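Local coordinates for protein inulin fructotransferase (Bacillus sp. snu-7, PDB 2INV) that probably converts inulin to a cyclic di-fructose anhydride by intramolecular fructosyl transfer, as an inulin fructotransferase of the lyase class, at residues A[111-116]-A[143-148]. Numbering follows the deposited sequence.
Sequences SHIRVL and FCLDGV
His112 meets Asp146 ring edge to carboxylate, the two planes only 17° apart. Asp146 CB sits at the ring edge, 3.4 Å from His112 CE1; the still closer approach of OD2 to that carbon is unusually short and doubtful. With CG anti to the backbone N (chi1 180°), the imidazole leans toward strand 144-146, while Arg114 CG lies over one face, toward the rim, and Gln107 is a weak hydrogen-bond partner of NE2. The guanidinium of Arg114 carries Val148 over one face, NH1 of Arg114 being 3.9 Å from CG2 of Val148. On the other side of the strands, Leu145 CD2 fits against Val115 CG2 at 3.7 Å and also touches Ile113 CG2, while Ile113 CD1 packs 4.0 Å from Phe143 CE1. Four backbone hydrogen bonds of parallel pairing hold this register, from Cys144 N to Ser111 O (2.7 Å) through Val115 N to Asp146 O (2.9 Å). At the end of the strand, Asp146 OD1 accepts from Val148 N at 2.6 Å, met from above the carboxylate plane, closing an Asx turn, and forms a salt bridge with Arg92. An alanine in place of Asp146 would probably leave Arg92 without its charged mate and Val148 N without its turn acceptor. Farther out, Asp68 and Gln107 bind the Arg114 head. Strands 111-115 and 135-146 pair between 65-69 and 174-181, as in the stacked coils of the protein's right-handed parallel beta-helix.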
ATOM      1  N   SER A 111       7.607  19.850  -9.612  1.00 12.70           N
ATOM      2  CA  SER A 111       6.563  20.783 -10.040  1.00 12.49           C
ATOM      3  C   SER A 111       6.188  21.530  -8.762  1.00 12.89           C
ATOM      4  O   SER A 111       5.182  21.240  -8.098  1.00 12.04           O
ATOM      5  CB  SER A 111       5.381  20.008 -10.611  1.00 12.08           C
ATOM      6  OG  SER A 111       5.862  19.043 -11.530  1.00 10.93           O
ATOM      7  N   HIS A 112       7.048  22.494  -8.460  1.00 13.18           N
ATOM      8  CA  HIS A 112       7.037  23.339  -7.282  1.00 13.05           C
ATOM      9  C   HIS A 112       6.110  24.563  -7.316  1.00 13.87           C
ATOM     10  O   HIS A 112       6.339  25.518  -8.072  1.00 12.34           O
ATOM     11  CB  HIS A 112       8.502  23.736  -7.075  1.00 12.25           C
ATOM     12  CG  HIS A 112       8.761  24.626  -5.910  1.00 12.98           C
ATOM     13  ND1 HIS A 112       8.210  24.422  -4.663  1.00 14.38           N
ATOM     14  CD2 HIS A 112       9.617  25.666  -5.778  1.00 11.69           C
ATOM     15  CE1 HIS A 112       8.721  25.296  -3.814  1.00 12.87           C
ATOM     16  NE2 HIS A 112       9.578  26.061  -4.465  1.00 13.83           N
ATOM     17  N   ILE A 113       5.074  24.538  -6.481  1.00 13.88           N
ATOM     18  CA  ILE A 113       4.156  25.663  -6.398  1.00 13.89           C
ATOM     19  C   ILE A 113       4.331  26.330  -5.049  1.00 13.95           C
ATOM     20  O   ILE A 113       4.141  25.708  -3.998  1.00 12.92           O
ATOM     21  CB  ILE A 113       2.675  25.247  -6.530  1.00 14.67           C
ATOM     22  CG1 ILE A 113       2.373  24.835  -7.968  1.00 14.52           C
ATOM     23  CG2 ILE A 113       1.775  26.408  -6.108  1.00 14.58           C
ATOM     24  CD1 ILE A 113       0.938  24.424  -8.194  1.00 14.32           C
ATOM     25  N   ARG A 114       4.721  27.595  -5.088  1.00 13.27           N
ATOM     26  CA  ARG A 114       4.895  28.341  -3.868  1.00 13.35           C
ATOM     27  C   ARG A 114       3.597  29.069  -3.621  1.00 13.29           C
ATOM     28  O   ARG A 114       3.156  29.904  -4.413  1.00 11.91           O
ATOM     29  CB  ARG A 114       6.062  29.292  -4.008  1.00 15.82           C
ATOM     30  CG  ARG A 114       7.218  28.685  -4.780  1.00 18.26           C
ATOM     31  CD  ARG A 114       8.507  29.245  -4.273  1.00 21.72           C
ATOM     32  NE  ARG A 114       8.443  30.698  -4.263  1.00 23.66           N
ATOM     33  CZ  ARG A 114       9.094  31.476  -3.419  1.00 23.97           C
ATOM     34  NH1 ARG A 114       9.874  30.945  -2.508  1.00 25.20           N
ATOM     35  NH2 ARG A 114       8.941  32.785  -3.485  1.00 26.79           N
ATOM     36  N   VAL A 115       2.977  28.679  -2.520  1.00 13.03           N
ATOM     37  CA  VAL A 115       1.705  29.207  -2.082  1.00 13.79           C
ATOM     38  C   VAL A 115       1.926  30.555  -1.410  1.00 13.67           C
ATOM     39  O   VAL A 115       2.478  30.634  -0.310  1.00 13.11           O
ATOM     40  CB  VAL A 115       1.061  28.213  -1.102  1.00 14.04           C
ATOM     41  CG1 VAL A 115      -0.284  28.723  -0.628  1.00 13.34           C
ATOM     42  CG2 VAL A 115       0.910  26.861  -1.783  1.00 15.05           C
ATOM     43  N   LEU A 116       1.497  31.615  -2.086  1.00 13.26           N
ATOM     44  CA  LEU A 116       1.643  32.971  -1.571  1.00 14.01           C
ATOM     45  C   LEU A 116       0.249  33.589  -1.496  1.00 15.00           C
ATOM     46  O   LEU A 116       0.029  34.722  -1.930  1.00 14.19           O
ATOM     47  CB  LEU A 116       2.529  33.788  -2.515  1.00 14.40           C
ATOM     48  CG  LEU A 116       3.863  33.114  -2.829  1.00 14.10           C
ATOM     49  CD1 LEU A 116       4.551  33.841  -3.973  1.00 14.73           C
ATOM     50  CD2 LEU A 116       4.731  33.112  -1.583  1.00 13.30           C
ATOM     51  N   PHE A 143       2.899  16.590  -7.546  1.00 11.22           N
ATOM     52  CA  PHE A 143       3.428  17.950  -7.583  1.00 11.18           C
ATOM     53  C   PHE A 143       3.678  18.468  -6.168  1.00 11.74           C
ATOM     54  O   PHE A 143       3.346  17.801  -5.190  1.00 12.45           O
ATOM     55  CB  PHE A 143       2.572  18.903  -8.455  1.00 11.06           C
ATOM     56  CG  PHE A 143       1.267  19.324  -7.860  1.00 10.30           C
ATOM     57  CD1 PHE A 143       1.192  20.452  -7.041  1.00 11.18           C
ATOM     58  CD2 PHE A 143       0.091  18.657  -8.197  1.00 11.77           C
ATOM     59  CE1 PHE A 143      -0.051  20.914  -6.574  1.00 10.55           C
ATOM     60  CE2 PHE A 143      -1.140  19.110  -7.736  1.00 10.94           C
ATOM     61  CZ  PHE A 143      -1.207  20.237  -6.929  1.00 11.82           C
ATOM     62  N   CYS A 144       4.289  19.642  -6.063  1.00 11.18           N
ATOM     63  CA  CYS A 144       4.672  20.202  -4.772  1.00 12.23           C
ATOM     64  C   CYS A 144       4.040  21.517  -4.317  1.00 11.67           C
ATOM     65  O   CYS A 144       4.039  22.501  -5.052  1.00 13.77           O
ATOM     66  CB  CYS A 144       6.197  20.342  -4.766  1.00 11.35           C
ATOM     67  SG  CYS A 144       6.928  21.026  -3.265  1.00 14.38           S
ATOM     68  N   LEU A 145       3.512  21.514  -3.090  1.00 11.96           N
ATOM     69  CA  LEU A 145       2.897  22.694  -2.483  1.00 12.15           C
ATOM     70  C   LEU A 145       3.763  23.137  -1.311  1.00 12.18           C
ATOM     71  O   LEU A 145       3.865  22.440  -0.294  1.00 10.43           O
ATOM     72  CB  LEU A 145       1.470  22.384  -2.017  1.00 12.03           C
ATOM     73  CG  LEU A 145       0.414  22.345  -3.128  1.00 14.09           C
ATOM     74  CD1 LEU A 145      -0.909  21.859  -2.564  1.00 13.15           C
ATOM     75  CD2 LEU A 145       0.264  23.736  -3.733  1.00 12.64           C
ATOM     76  N   ASP A 146       4.365  24.314  -1.461  1.00 11.63           N
ATOM     77  CA  ASP A 146       5.284  24.861  -0.465  1.00 11.46           C
ATOM     78  C   ASP A 146       4.815  26.219   0.091  1.00 11.68           C
ATOM     79  O   ASP A 146       4.584  27.174  -0.663  1.00 12.25           O
ATOM     80  CB  ASP A 146       6.666  24.929  -1.142  1.00 12.74           C
ATOM     81  CG  ASP A 146       7.684  25.759  -0.391  1.00 12.61           C
ATOM     82  OD1 ASP A 146       7.533  25.976   0.822  1.00 13.05           O
ATOM     83  OD2 ASP A 146       8.662  26.183  -1.042  1.00 15.83           O
ATOM     84  N   GLY A 147       4.659  26.277   1.416  1.00 12.28           N
ATOM     85  CA  GLY A 147       4.207  27.491   2.084  1.00 12.21           C
ATOM     86  C   GLY A 147       5.293  28.525   2.281  1.00 13.05           C
ATOM     87  O   GLY A 147       5.064  29.588   2.867  1.00 12.78           O
ATOM     88  N   VAL A 148       6.485  28.191   1.800  1.00 12.78           N
ATOM     89  CA  VAL A 148       7.641  29.076   1.872  1.00 13.81           C
ATOM     90  C   VAL A 148       8.252  29.356   3.251  1.00 13.98           C
ATOM     91  O   VAL A 148       9.460  29.219   3.431  1.00 13.75           O
ATOM     92  CB  VAL A 148       7.318  30.423   1.185  1.00 14.19           C
ATOM     93  CG1 VAL A 148       8.543  31.316   1.186  1.00 14.48           C
ATOM     94  CG2 VAL A 148       6.841  30.164  -0.232  1.00 14.32           C
TER